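Local coordinates for L-arabinose ABC transporter, periplasmic L-arabinose-binding protein (Burkholderia thailandensis, PDB 4KZK), which binds beta-D-galactose and probably L-arabinose in the periplasm, and is likely to deliver them to an ABC transporter for uptake, at residues F51-E54 with W55-A58; H294-D297 with T298-M302. One frame throughout, in Å; residues are numbered along the deposited sequence.

Overall arrangement
Both contacts are local, each along a single helix. Contact 1 lies near the start of helix 49-65, the helix of the beta-alpha-beta unit between strands 38-43 and 68-73. Contact 2 comes much later in the chain, in the first two thirds of helix 291-308, which follows strand 283-288. Their centres are about 10 Å apart and the two helices touch. Ala-58 CB lies 3.4 Å from Ser-299 OG, and Glu-54 OE2 lies 3.4 Å from His-294 CB. Both helices also pack on strand 38-43. Each brings a residue against the bound galactose, Phe-51 from contact 1 and His-294 from contact 2, so distant parts of the sequence build one side of the sugar site.

Contact 1: residues F51-E54 with W55-A58; sequences FQDE and WRFA
Gln-52 and Trp-55 meet through the flat ends of their side chains, one turn apart on helix 49-65. The amide stands nearly upright to the indole, with planes 79° apart. Its OE1 comes to the ring edge, near the indole plane, 3.6 Å from CE3 of Trp-55. A bend at chi2 (-67°) turns the Gln-52 chain back toward the ring. Trp-55 NE1 bonds to Phe-41 O on strand 38-43, and Gln-52 NE2 to Pro-46 O in the loop that follows. Asp-53 and Arg-56 lie side by side and point the same way, with carboxylate and guanidinium planes 86° apart. Asp-53 OD1 is 4.1 Å from Arg-56 NH2, too far for a salt bridge. A water joins them instead. It donates to Asp-53 OD1 at 2.8 Å and accepts from Arg-56 NE at 2.7 Å. Asp-53 OD2 is held by Ser-268 OG. Phe-57 CE2 sits 3.5 Å over one face of the Arg-56 guanidinium, toward its rim. Underneath runs regular alpha-helical bonding, such as Ala-58 N to Glu-54 O at 2.8 Å. Glu-54 turns inward, where its OE2 and Asp-123 OD2, on a galactose-binding residue, are like charges close together. The opposite charges of Asp-53 and Arg-56 probably still attract at this distance, and the water links the two groups. The bonds to Pro-46 and Phe-41 probably help hold the amide across the indole edge.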
loop_
_atom_site.group_PDB
_atom_site.type_symbol
_atom_site.label_atom_id
_atom_site.label_comp_id
_atom_site.label_asym_id
_atom_site.label_seq_id
_atom_site.Cartn_x
_atom_site.Cartn_y
_atom_site.Cartn_z
ATOM N N PHE A 51 -8.390 0.303 0.482
ATOM C CA PHE A 51 -9.190 1.333 -0.159
ATOM C C PHE A 51 -10.614 1.321 0.350
ATOM O O PHE A 51 -11.251 2.357 0.446
ATOM C CB PHE A 51 -9.089 1.210 -1.690
ATOM C CG PHE A 51 -7.731 1.566 -2.197
ATOM C CD1 PHE A 51 -7.265 2.849 -2.091
ATOM C CD2 PHE A 51 -6.881 0.614 -2.714
ATOM C CE1 PHE A 51 -5.977 3.158 -2.482
ATOM C CE2 PHE A 51 -5.592 0.921 -3.090
ATOM C CZ PHE A 51 -5.155 2.205 -2.989
ATOM N N GLN A 52 -11.094 0.151 0.709
ATOM C CA GLN A 52 -12.379 0.059 1.402
ATOM C C GLN A 52 -12.302 0.809 2.743
ATOM O O GLN A 52 -13.258 1.486 3.164
ATOM C CB GLN A 52 -12.803 -1.411 1.593
ATOM C CG GLN A 52 -13.096 -2.155 0.277
ATOM C CD GLN A 52 -14.316 -1.642 -0.479
ATOM O OE1 GLN A 52 -15.178 -0.978 0.090
ATOM N NE2 GLN A 52 -14.391 -1.948 -1.775
ATOM N N ASP A 53 -11.164 0.719 3.422
ATOM C CA ASP A 53 -10.990 1.421 4.691
ATOM C C ASP A 53 -10.917 2.923 4.486
ATOM O O ASP A 53 -11.511 3.681 5.263
ATOM C CB ASP A 53 -9.727 0.965 5.429
ATOM C CG ASP A 53 -9.811 -0.460 5.941
ATOM O OD1 ASP A 53 -10.924 -1.017 6.096
ATOM O OD2 ASP A 53 -8.747 -1.027 6.233
ATOM N N GLU A 54 -10.192 3.366 3.462
ATOM C CA GLU A 54 -10.204 4.801 3.127
ATOM C C GLU A 54 -11.620 5.280 2.912
ATOM O O GLU A 54 -12.001 6.334 3.449
ATOM C CB GLU A 54 -9.373 5.055 1.871
ATOM C CG GLU A 54 -7.885 5.017 2.129
ATOM C CD GLU A 54 -7.077 5.383 0.898
ATOM O OE1 GLU A 54 -7.639 5.419 -0.201
ATOM O OE2 GLU A 54 -5.850 5.630 1.046
ATOM N N TRP A 55 -12.394 4.533 2.126
ATOM C CA TRP A 55 -13.798 4.892 1.837
ATOM C C TRP A 55 -14.669 4.980 3.081
ATOM O O TRP A 55 -15.504 5.885 3.180
ATOM C CB TRP A 55 -14.429 3.921 0.845
ATOM C CG TRP A 55 -14.159 4.232 -0.623
ATOM C CD1 TRP A 55 -13.745 5.429 -1.150
ATOM C CD2 TRP A 55 -14.387 3.365 -1.734
ATOM N NE1 TRP A 55 -13.675 5.343 -2.517
ATOM C CE2 TRP A 55 -14.059 4.084 -2.903
ATOM C CE3 TRP A 55 -14.837 2.051 -1.857
ATOM C CZ2 TRP A 55 -14.177 3.537 -4.165
ATOM C CZ3 TRP A 55 -14.938 1.502 -3.118
ATOM C CH2 TRP A 55 -14.621 2.239 -4.256
ATOM N N ARG A 56 -14.498 4.049 4.009
ATOM C CA ARG A 56 -15.320 4.024 5.215
ATOM C C ARG A 56 -15.043 5.285 6.035
ATOM O O ARG A 56 -15.974 5.906 6.577
ATOM C CB ARG A 56 -15.037 2.753 6.036
ATOM C CG ARG A 56 -15.659 2.745 7.421
ATOM C CD ARG A 56 -15.565 1.371 8.059
ATOM N NE ARG A 56 -14.193 0.920 8.328
ATOM C CZ ARG A 56 -13.576 0.971 9.523
ATOM N NH1 ARG A 56 -14.164 1.495 10.596
ATOM N NH2 ARG A 56 -12.332 0.500 9.639
ATOM N N PHE A 57 -13.780 5.683 6.128
ATOM C CA PHE A 57 -13.423 6.893 6.878
ATOM C C PHE A 57 -13.764 8.182 6.138
ATOM O O PHE A 57 -14.146 9.189 6.772
ATOM C CB PHE A 57 -11.966 6.834 7.332
ATOM C CG PHE A 57 -11.770 5.892 8.464
ATOM C CD1 PHE A 57 -12.298 6.208 9.704
ATOM C CD2 PHE A 57 -11.134 4.676 8.306
ATOM C CE1 PHE A 57 -12.163 5.348 10.769
ATOM C CE2 PHE A 57 -11.001 3.800 9.385
ATOM C CZ PHE A 57 -11.519 4.148 10.620
ATOM N N ALA A 58 -13.687 8.152 4.811
ATOM C CA ALA A 58 -14.170 9.265 3.994
ATOM C C ALA A 58 -15.675 9.453 4.189
ATOM O O ALA A 58 -16.138 10.585 4.223
ATOM C CB ALA A 58 -13.846 9.066 2.523
HETATM O O HOH W 1 -13.658 -0.754 6.330
#

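Contact 2: residues H294-D297 with T298-M302; sequences HGYD and TSVNM
Thr-298 and Ser-299 each turn a hydroxyl back onto a carbonyl one turn earlier, and this is the tight side of the contact. Thr-298 OG1 donates to His-294 O at 2.7 Å, from above the carbonyl plane. Its chi1 of 52° sets OG1 between the backbone N and carbonyl carbon, facing that oxygen. Ser-299 OG donates to Gly-295 O, also at 2.7 Å, but almost straight in line with the C=O (175°). The helix has a wider pi-type turn at 294-297. His-294 O has Thr-298 N at 4.7 Å, too far for the usual helix bond, and the hydroxyl takes its place. This side is buried: Thr-298 packs on Met-140 and Ser-299 on Ala-58. Farther round, the helix is partly exposed and the packing looser. There the Tyr-296 ring and Val-300 slant past each other, touching through CE1 and CG2 at 3.8 Å. Tyr-296 OH hydrogen-bonds to Asp-64 OD2 on helix 49-65, so the ring's outer end is held although its packing on Val-300 is light. His-294, which touches the galactose, hydrogen-bonds through ND1 to Asp-123 OD1 and NE2 to Thr-318 OG1. Two buried hydroxyls thus satisfy carbonyls of the widened turn that carries this pocket histidine.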
loop_
_atom_site.group_PDB
_atom_site.type_symbol
_atom_site.label_atom_id
_atom_site.label_comp_id
_atom_site.label_asym_id
_atom_site.label_seq_id
_atom_site.Cartn_x
_atom_site.Cartn_y
_atom_site.Cartn_z
ATOM N N HIS A 294 -5.659 8.776 5.793
ATOM C CA HIS A 294 -5.784 8.752 4.335
ATOM C C HIS A 294 -7.200 8.912 3.802
ATOM O O HIS A 294 -7.377 9.301 2.658
ATOM C CB HIS A 294 -5.162 7.461 3.789
ATOM C CG HIS A 294 -3.676 7.409 3.929
ATOM N ND1 HIS A 294 -2.848 6.961 2.921
ATOM C CD2 HIS A 294 -2.869 7.737 4.967
ATOM C CE1 HIS A 294 -1.590 7.013 3.335
ATOM N NE2 HIS A 294 -1.576 7.494 4.567
ATOM N N GLY A 295 -8.214 8.611 4.618
ATOM C CA GLY A 295 -9.617 8.707 4.203
ATOM C C GLY A 295 -10.348 9.883 4.816
ATOM O O GLY A 295 -11.059 10.596 4.115
ATOM N N TYR A 296 -10.218 10.059 6.128
ATOM C CA TYR A 296 -10.964 11.127 6.815
ATOM C C TYR A 296 -10.213 12.462 6.675
ATOM O O TYR A 296 -10.820 13.453 6.243
ATOM C CB TYR A 296 -11.247 10.706 8.270
ATOM C CG TYR A 296 -12.150 11.613 9.069
ATOM C CD1 TYR A 296 -11.651 12.756 9.627
ATOM C CD2 TYR A 296 -13.482 11.292 9.267
ATOM C CE1 TYR A 296 -12.455 13.599 10.370
ATOM C CE2 TYR A 296 -14.320 12.125 10.011
ATOM C CZ TYR A 296 -13.799 13.283 10.554
ATOM O OH TYR A 296 -14.590 14.133 11.311
ATOM N N ASP A 297 -8.917 12.501 6.979
ATOM C CA ASP A 297 -8.174 13.784 6.980
ATOM C C ASP A 297 -8.004 14.369 5.584
ATOM O O ASP A 297 -8.046 15.586 5.404
ATOM C CB ASP A 297 -6.801 13.679 7.651
ATOM C CG ASP A 297 -6.900 13.514 9.151
ATOM O OD1 ASP A 297 -8.018 13.311 9.643
ATOM O OD2 ASP A 297 -5.852 13.592 9.811
ATOM N N THR A 298 -7.800 13.515 4.590
ATOM C CA THR A 298 -7.744 13.994 3.224
ATOM C C THR A 298 -9.084 14.628 2.850
ATOM O O THR A 298 -9.117 15.710 2.249
ATOM C CB THR A 298 -7.455 12.857 2.238
ATOM O OG1 THR A 298 -8.396 11.797 2.460
ATOM C CG2 THR A 298 -6.008 12.368 2.392
ATOM N N SER A 299 -10.186 13.968 3.203
ATOM C CA SER A 299 -11.512 14.455 2.829
ATOM C C SER A 299 -11.807 15.795 3.509
ATOM O O SER A 299 -12.405 16.690 2.903
ATOM C CB SER A 299 -12.596 13.421 3.170
ATOM O OG SER A 299 -12.468 12.222 2.412
ATOM N N VAL A 300 -11.375 15.942 4.757
ATOM C CA VAL A 300 -11.533 17.231 5.452
ATOM C C VAL A 300 -10.662 18.323 4.824
ATOM O O VAL A 300 -11.130 19.464 4.642
ATOM C CB VAL A 300 -11.269 17.094 6.969
ATOM C CG1 VAL A 300 -11.172 18.460 7.643
ATOM C CG2 VAL A 300 -12.380 16.265 7.599
ATOM N N ASN A 301 -9.419 17.989 4.491
ATOM C CA ASN A 301 -8.538 18.925 3.815
ATOM C C ASN A 301 -9.174 19.400 2.512
ATOM O O ASN A 301 -9.197 20.604 2.242
ATOM C CB ASN A 301 -7.158 18.308 3.557
ATOM C CG ASN A 301 -6.330 18.161 4.824
ATOM O OD1 ASN A 301 -6.566 18.833 5.835
ATOM N ND2 ASN A 301 -5.331 17.296 4.766
ATOM N N MET A 302 -9.727 18.469 1.736
ATOM C CA MET A 302 -10.470 18.818 0.518
ATOM C C MET A 302 -11.701 19.693 0.814
ATOM O O MET A 302 -11.906 20.710 0.167
ATOM C CB MET A 302 -10.889 17.552 -0.254
ATOM C CG MET A 302 -11.725 17.836 -1.500
ATOM S SD MET A 302 -10.858 18.873 -2.692
ATOM C CE MET A 302 -9.637 17.748 -3.356
#